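PDB 1TQY: actinorhodin polyketide putative beta-ketoacyl synthase 2 from Streptomyces coelicolor A3, which probably works as the chain length factor beside a ketosynthase in making the polyketide backbone of the antibiotic actinorhodin. Local coordinates for residues G36-V48 and P52-A64. Residues are numbered along the deposited sequence; the frame is centred on the assembly and turned at random.
Sequences GRHGLGPVTRFDV and PATLAGQIDDFHA. With NA (sodium ion), chain K.
Thr54 meets Val48 just beyond the small two-stranded antiparallel sheet that strands 40-42 and 55-57 form in the N-terminal half of this thiolase-like fold. The CG2 methyl of Thr54 lies 3.5 Å from Val48 O, while Thr54 O accepts a hydrogen bond from Val43 N at 3.0 Å. Leu55 follows in a non-hydrogen-bonded pair with Pro42; its CD2 lies alongside the proline ring and packs on the backbone of Gly41. Ala56 and Gly41 make the hydrogen-bonded pair, its two bonds running N to O in both directions, the one from Ala56 N being the straighter (166°). Ala56 CB meets Val43 CG2 at 3.6 Å, and Trp204 of helix 201-208 packs against both side chains. The Gln58 side chain makes two of the five hydrogen bonds between the segments. Its chain, extended beyond CG (chi2 177°), carries the amide to the backbone of Thr44, where OE1 takes the N-H of Thr44 at 2.8 Å on an in-plane lone pair and NE2 gives a hydrogen to Thr44 OG1 at 3.0 Å. Two nearly straight bonds thus fix the rotation of the amide. Arg45 slides past it in the opposite direction, Gln58 CG lying over one guanidinium face, and forms a salt bridge with Glu237, which also accepts the N-H of Ile59. Asp60 OD1 lies at the guanidinium edge in a long salt bridge (3.8 Å to Arg45 NH2) and accepts a weak bond from Gln58 NE2. Gln58 O binds the sodium ion at 2.3 Å, Pro21 O being a second protein ligand; a water at the longer distance of 3.0 Å from the sodium donates to Asp60 OD2.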
ATOM      1  N   GLY B  36      -5.632  -8.053 -32.301  1.00 32.03           N
ATOM      2  CA  GLY B  36      -4.225  -8.336 -32.108  1.00 30.97           C
ATOM      3  C   GLY B  36      -3.298  -7.141 -32.224  1.00 30.31           C
ATOM      4  O   GLY B  36      -2.085  -7.328 -32.256  1.00 31.56           O
ATOM      5  N   ARG B  37      -3.841  -5.923 -32.299  1.00 30.29           N
ATOM      6  CA  ARG B  37      -2.999  -4.718 -32.398  1.00 28.51           C
ATOM      7  C   ARG B  37      -2.377  -4.376 -31.050  1.00 27.32           C
ATOM      8  O   ARG B  37      -3.088  -4.168 -30.066  1.00 26.86           O
ATOM      9  CB  ARG B  37      -3.804  -3.490 -32.833  1.00 29.97           C
ATOM     10  CG  ARG B  37      -4.274  -3.445 -34.269  1.00 34.36           C
ATOM     11  CD  ARG B  37      -4.736  -2.020 -34.597  1.00 35.85           C
ATOM     12  NE  ARG B  37      -5.815  -1.575 -33.718  1.00 33.12           N
ATOM     13  CZ  ARG B  37      -7.076  -1.975 -33.837  1.00 34.24           C
ATOM     14  NH1 ARG B  37      -7.410  -2.819 -34.801  1.00 36.16           N
ATOM     15  NH2 ARG B  37      -8.006  -1.540 -32.991  1.00 35.63           N
ATOM     16  N   HIS B  38      -1.057  -4.281 -31.012  1.00 24.86           N
ATOM     17  CA  HIS B  38      -0.378  -3.946 -29.772  1.00 26.03           C
ATOM     18  C   HIS B  38       0.043  -2.487 -29.794  1.00 25.71           C
ATOM     19  O   HIS B  38       0.125  -1.879 -30.856  1.00 26.54           O
ATOM     20  CB  HIS B  38       0.858  -4.819 -29.595  1.00 25.17           C
ATOM     21  CG  HIS B  38       1.916  -4.582 -30.628  1.00 26.34           C
ATOM     22  ND1 HIS B  38       2.593  -3.387 -30.735  1.00 25.20           N
ATOM     23  CD2 HIS B  38       2.439  -5.399 -31.573  1.00 26.18           C
ATOM     24  CE1 HIS B  38       3.492  -3.479 -31.698  1.00 27.42           C
ATOM     25  NE2 HIS B  38       3.420  -4.689 -32.223  1.00 27.62           N
ATOM     26  N   GLY B  39       0.316  -1.927 -28.622  1.00 25.41           N
ATOM     27  CA  GLY B  39       0.736  -0.542 -28.561  1.00 25.93           C
ATOM     28  C   GLY B  39       2.192  -0.456 -28.155  1.00 25.12           C
ATOM     29  O   GLY B  39       2.592   0.472 -27.459  1.00 25.24           O
ATOM     30  N   LEU B  40       2.984  -1.425 -28.603  1.00 24.52           N
ATOM     31  CA  LEU B  40       4.403  -1.486 -28.272  1.00 24.28           C
ATOM     32  C   LEU B  40       5.300  -0.767 -29.283  1.00 24.84           C
ATOM     33  O   LEU B  40       4.961  -0.633 -30.451  1.00 25.45           O
ATOM     34  CB  LEU B  40       4.839  -2.957 -28.123  1.00 25.91           C
ATOM     35  CG  LEU B  40       4.516  -3.701 -26.820  1.00 28.33           C
ATOM     36  CD1 LEU B  40       3.087  -3.419 -26.413  1.00 30.12           C
ATOM     37  CD2 LEU B  40       4.760  -5.206 -26.974  1.00 25.58           C
ATOM     38  N   GLY B  41       6.453  -0.307 -28.824  1.00 25.03           N
ATOM     39  CA  GLY B  41       7.342   0.392 -29.720  1.00 25.69           C
ATOM     40  C   GLY B  41       8.480   1.049 -28.980  1.00 26.74           C
ATOM     41  O   GLY B  41       8.581   0.950 -27.750  1.00 26.18           O
ATOM     42  N   PRO B  42       9.378   1.713 -29.712  1.00 27.06           N
ATOM     43  CA  PRO B  42      10.511   2.383 -29.084  1.00 26.59           C
ATOM     44  C   PRO B  42      10.070   3.435 -28.064  1.00 27.46           C
ATOM     45  O   PRO B  42       9.015   4.064 -28.205  1.00 26.39           O
ATOM     46  CB  PRO B  42      11.243   2.986 -30.280  1.00 27.21           C
ATOM     47  CG  PRO B  42      10.971   1.968 -31.361  1.00 27.46           C
ATOM     48  CD  PRO B  42       9.504   1.735 -31.180  1.00 26.54           C
ATOM     49  N   VAL B  43      10.880   3.600 -27.023  1.00 27.50           N
ATOM     50  CA  VAL B  43      10.597   4.582 -25.994  1.00 28.88           C
ATOM     51  C   VAL B  43      11.019   5.914 -26.589  1.00 29.50           C
ATOM     52  O   VAL B  43      12.110   6.033 -27.152  1.00 29.38           O
ATOM     53  CB  VAL B  43      11.406   4.311 -24.702  1.00 30.42           C
ATOM     54  CG1 VAL B  43      11.149   5.414 -23.687  1.00 29.91           C
ATOM     55  CG2 VAL B  43      11.003   2.959 -24.109  1.00 31.28           C
ATOM     56  N   THR B  44      10.145   6.907 -26.476  1.00 29.18           N
ATOM     57  CA  THR B  44      10.404   8.227 -27.027  1.00 28.06           C
ATOM     58  C   THR B  44      10.403   9.287 -25.930  1.00 27.99           C
ATOM     59  O   THR B  44      10.671  10.462 -26.182  1.00 24.33           O
ATOM     60  CB  THR B  44       9.344   8.557 -28.091  1.00 28.32           C
ATOM     61  OG1 THR B  44       8.043   8.542 -27.495  1.00 26.18           O
ATOM     62  CG2 THR B  44       9.370   7.512 -29.202  1.00 28.61           C
ATOM     63  N   ARG B  45      10.125   8.855 -24.704  1.00 27.84           N
ATOM     64  CA  ARG B  45      10.100   9.758 -23.559  1.00 28.70           C
ATOM     65  C   ARG B  45      11.474  10.370 -23.305  1.00 29.50           C
ATOM     66  O   ARG B  45      11.593  11.396 -22.644  1.00 29.94           O
ATOM     67  CB  ARG B  45       9.625   9.004 -22.313  1.00 28.63           C
ATOM     68  CG  ARG B  45       8.200   8.483 -22.409  1.00 29.23           C
ATOM     69  CD  ARG B  45       7.216   9.630 -22.566  1.00 29.61           C
ATOM     70  NE  ARG B  45       5.957   9.192 -23.155  1.00 31.38           N
ATOM     71  CZ  ARG B  45       4.907   8.766 -22.465  1.00 33.51           C
ATOM     72  NH1 ARG B  45       4.954   8.720 -21.136  1.00 33.50           N
ATOM     73  NH2 ARG B  45       3.812   8.382 -23.109  1.00 32.35           N
ATOM     74  N   PHE B  46      12.507   9.725 -23.842  1.00 28.94           N
ATOM     75  CA  PHE B  46      13.891  10.169 -23.699  1.00 27.99           C
ATOM     76  C   PHE B  46      14.705   9.321 -24.675  1.00 28.58           C
ATOM     77  O   PHE B  46      14.127   8.537 -25.418  1.00 27.89           O
ATOM     78  CB  PHE B  46      14.361   9.961 -22.257  1.00 26.93           C
ATOM     79  CG  PHE B  46      14.212   8.551 -21.776  1.00 26.42           C
ATOM     80  CD1 PHE B  46      15.181   7.599 -22.078  1.00 24.40           C
ATOM     81  CD2 PHE B  46      13.081   8.160 -21.065  1.00 24.36           C
ATOM     82  CE1 PHE B  46      15.033   6.275 -21.680  1.00 23.06           C
ATOM     83  CE2 PHE B  46      12.915   6.839 -20.660  1.00 25.83           C
ATOM     84  CZ  PHE B  46      13.899   5.889 -20.972  1.00 24.22           C
ATOM     85  N   ASP B  47      16.026   9.473 -24.681  1.00 29.67           N
ATOM     86  CA  ASP B  47      16.889   8.720 -25.605  1.00 31.01           C
ATOM     87  C   ASP B  47      17.243   7.317 -25.096  1.00 30.33           C
ATOM     88  O   ASP B  47      18.243   7.149 -24.405  1.00 31.17           O
ATOM     89  CB  ASP B  47      18.187   9.510 -25.843  1.00 32.56           C
ATOM     90  CG  ASP B  47      18.978   9.010 -27.047  1.00 34.12           C
ATOM     91  OD1 ASP B  47      18.729   7.874 -27.506  1.00 35.27           O
ATOM     92  OD2 ASP B  47      19.860   9.754 -27.525  1.00 36.28           O
ATOM     93  N   VAL B  48      16.443   6.312 -25.452  1.00 30.29           N
ATOM     94  CA  VAL B  48      16.695   4.934 -25.009  1.00 31.52           C
ATOM     95  C   VAL B  48      17.801   4.193 -25.740  1.00 32.36           C
ATOM     96  O   VAL B  48      18.201   3.108 -25.315  1.00 32.07           O
ATOM     97  CB  VAL B  48      15.453   4.020 -25.138  1.00 32.83           C
ATOM     98  CG1 VAL B  48      14.589   4.138 -23.925  1.00 34.19           C
ATOM     99  CG2 VAL B  48      14.692   4.344 -26.411  1.00 34.52           C
ATOM    100  N   PRO B  52      20.160  -0.782 -22.707  1.00 27.58           N
ATOM    101  CA  PRO B  52      19.947  -2.141 -23.226  1.00 27.92           C
ATOM    102  C   PRO B  52      18.522  -2.404 -23.708  1.00 27.97           C
ATOM    103  O   PRO B  52      18.316  -2.953 -24.784  1.00 27.53           O
ATOM    104  CB  PRO B  52      20.290  -3.033 -22.034  1.00 29.41           C
ATOM    105  CG  PRO B  52      21.238  -2.212 -21.240  1.00 28.07           C
ATOM    106  CD  PRO B  52      20.671  -0.823 -21.327  1.00 27.68           C
ATOM    107  N   ALA B  53      17.540  -2.031 -22.895  1.00 26.24           N
ATOM    108  CA  ALA B  53      16.141  -2.223 -23.253  1.00 24.50           C
ATOM    109  C   ALA B  53      15.667  -0.937 -23.915  1.00 24.70           C
ATOM    110  O   ALA B  53      16.028   0.152 -23.473  1.00 23.35           O
ATOM    111  CB  ALA B  53      15.318  -2.509 -22.005  1.00 23.69           C
ATOM    112  N   THR B  54      14.854  -1.061 -24.962  1.00 23.96           N
ATOM    113  CA  THR B  54      14.380   0.111 -25.687  1.00 24.90           C
ATOM    114  C   THR B  54      12.902   0.103 -26.035  1.00 22.96           C
ATOM    115  O   THR B  54      12.381   1.085 -26.565  1.00 21.26           O
ATOM    116  CB  THR B  54      15.136   0.261 -27.012  1.00 27.76           C
ATOM    117  OG1 THR B  54      14.865  -0.885 -27.829  1.00 27.96           O
ATOM    118  CG2 THR B  54      16.626   0.361 -26.770  1.00 27.27           C
ATOM    119  N   LEU B  55      12.226  -0.999 -25.749  1.00 23.14           N
ATOM    120  CA  LEU B  55      10.812  -1.109 -26.082  1.00 24.63           C
ATOM    121  C   LEU B  55       9.902  -0.980 -24.869  1.00 24.94           C
ATOM    122  O   LEU B  55      10.239  -1.450 -23.786  1.00 24.87           O
ATOM    123  CB  LEU B  55      10.551  -2.449 -26.772  1.00 25.10           C
ATOM    124  CG  LEU B  55      11.167  -2.691 -28.152  1.00 25.37           C
ATOM    125  CD1 LEU B  55      10.688  -4.045 -28.662  1.00 24.56           C
ATOM    126  CD2 LEU B  55      10.747  -1.593 -29.125  1.00 23.72           C
ATOM    127  N   ALA B  56       8.751  -0.343 -25.067  1.00 23.23           N
ATOM    128  CA  ALA B  56       7.783  -0.156 -23.999  1.00 24.94           C
ATOM    129  C   ALA B  56       6.391   0.126 -24.540  1.00 25.42           C
ATOM    130  O   ALA B  56       6.227   0.514 -25.699  1.00 25.05           O
ATOM    131  CB  ALA B  56       8.214   0.979 -23.086  1.00 23.20           C
ATOM    132  N   GLY B  57       5.389  -0.095 -23.694  1.00 25.93           N
ATOM    133  CA  GLY B  57       4.016   0.172 -24.077  1.00 25.03           C
ATOM    134  C   GLY B  57       3.663   1.594 -23.668  1.00 26.59           C
ATOM    135  O   GLY B  57       3.267   1.836 -22.527  1.00 28.19           O
ATOM    136  N   GLN B  58       3.814   2.537 -24.590  1.00 27.02           N
ATOM    137  CA  GLN B  58       3.499   3.929 -24.301  1.00 27.44           C
ATOM    138  C   GLN B  58       2.108   4.321 -24.743  1.00 27.17           C
ATOM    139  O   GLN B  58       1.582   3.789 -25.718  1.00 25.65           O
ATOM    140  CB  GLN B  58       4.468   4.869 -25.010  1.00 25.90           C
ATOM    141  CG  GLN B  58       5.863   4.918 -24.464  1.00 25.72           C
ATOM    142  CD  GLN B  58       6.761   5.829 -25.297  1.00 26.36           C
ATOM    143  OE1 GLN B  58       7.943   5.989 -25.006  1.00 26.73           O
ATOM    144  NE2 GLN B  58       6.195   6.427 -26.340  1.00 27.35           N
ATOM    145  N   ILE B  59       1.517   5.250 -23.998  1.00 27.60           N
ATOM    146  CA  ILE B  59       0.214   5.795 -24.340  1.00 28.68           C
ATOM    147  C   ILE B  59       0.607   7.134 -24.969  1.00 29.02           C
ATOM    148  O   ILE B  59       1.124   8.004 -24.280  1.00 28.46           O
ATOM    149  CB  ILE B  59      -0.648   6.032 -23.090  1.00 28.23           C
ATOM    150  CG1 ILE B  59      -1.017   4.685 -22.452  1.00 27.76           C
ATOM    151  CG2 ILE B  59      -1.902   6.821 -23.474  1.00 27.57           C
ATOM    152  CD1 ILE B  59      -1.863   4.812 -21.194  1.00 26.97           C
ATOM    153  N   ASP B  60       0.401   7.287 -26.276  1.00 30.01           N
ATOM    154  CA  ASP B  60       0.806   8.522 -26.954  1.00 31.06           C
ATOM    155  C   ASP B  60      -0.321   9.431 -27.402  1.00 28.89           C
ATOM    156  O   ASP B  60      -0.067  10.460 -28.012  1.00 29.44           O
ATOM    157  CB  ASP B  60       1.676   8.211 -28.177  1.00 32.66           C
ATOM    158  CG  ASP B  60       2.925   7.432 -27.826  1.00 35.20           C
ATOM    159  OD1 ASP B  60       3.638   7.817 -26.874  1.00 35.63           O
ATOM    160  OD2 ASP B  60       3.192   6.432 -28.524  1.00 38.18           O
ATOM    161  N   ASP B  61      -1.560   9.073 -27.113  1.00 27.36           N
ATOM    162  CA  ASP B  61      -2.674   9.914 -27.537  1.00 27.32           C
ATOM    163  C   ASP B  61      -3.398  10.507 -26.345  1.00 26.35           C
ATOM    164  O   ASP B  61      -4.586  10.823 -26.424  1.00 25.65           O
ATOM    165  CB  ASP B  61      -3.644   9.097 -28.376  1.00 27.04           C
ATOM    166  CG  ASP B  61      -4.045   7.808 -27.693  1.00 28.68           C
ATOM    167  OD1 ASP B  61      -4.916   7.094 -28.235  1.00 28.11           O
ATOM    168  OD2 ASP B  61      -3.482   7.516 -26.613  1.00 27.96           O
ATOM    169  N   PHE B  62      -2.677  10.651 -25.238  1.00 26.58           N
ATOM    170  CA  PHE B  62      -3.245  11.213 -24.019  1.00 26.73           C
ATOM    171  C   PHE B  62      -2.593  12.548 -23.711  1.00 26.73           C
ATOM    172  O   PHE B  62      -1.411  12.611 -23.379  1.00 26.83           O
ATOM    173  CB  PHE B  62      -3.019  10.271 -22.833  1.00 26.31           C
ATOM    174  CG  PHE B  62      -3.518  10.819 -21.515  1.00 25.74           C
ATOM    175  CD1 PHE B  62      -4.884  10.941 -21.273  1.00 25.58           C
ATOM    176  CD2 PHE B  62      -2.620  11.199 -20.514  1.00 23.85           C
ATOM    177  CE1 PHE B  62      -5.356  11.431 -20.051  1.00 26.36           C
ATOM    178  CE2 PHE B  62      -3.078  11.692 -19.287  1.00 25.04           C
ATOM    179  CZ  PHE B  62      -4.449  11.807 -19.053  1.00 25.66           C
ATOM    180  N   HIS B  63      -3.352  13.624 -23.837  1.00 28.11           N
ATOM    181  CA  HIS B  63      -2.806  14.935 -23.523  1.00 28.32           C
ATOM    182  C   HIS B  63      -3.528  15.355 -22.249  1.00 27.66           C
ATOM    183  O   HIS B  63      -4.675  15.790 -22.297  1.00 27.87           O
ATOM    184  CB  HIS B  63      -3.087  15.924 -24.654  1.00 30.03           C
ATOM    185  CG  HIS B  63      -2.437  17.257 -24.456  1.00 30.66           C
ATOM    186  ND1 HIS B  63      -3.128  18.444 -24.571  1.00 31.33           N
ATOM    187  CD2 HIS B  63      -1.166  17.591 -24.126  1.00 30.40           C
ATOM    188  CE1 HIS B  63      -2.312  19.452 -24.314  1.00 31.78           C
ATOM    189  NE2 HIS B  63      -1.116  18.961 -24.041  1.00 33.15           N
ATOM    190  N   ALA B  64      -2.847  15.224 -21.115  1.00 26.44           N
ATOM    191  CA  ALA B  64      -3.431  15.539 -19.817  1.00 27.04           C
ATOM    192  C   ALA B  64      -4.336  16.765 -19.791  1.00 26.94           C
ATOM    193  O   ALA B  64      -5.486  16.675 -19.370  1.00 27.20           O
ATOM    194  CB  ALA B  64      -2.331  15.669 -18.765  1.00 26.60           C
TER
HETATM  195 NA    NA K1091       0.742   3.204 -27.771  1.00 39.15          NA
HETATM  196  O   HOH W   1       3.597   3.539 -28.580  1.00 38.31           O
HETATM  197  O   HOH W   2      -0.480   4.691 -27.759  1.00 31.94           O
HETATM  198  O   HOH W   3       0.356   2.520 -29.972  1.00 31.74           O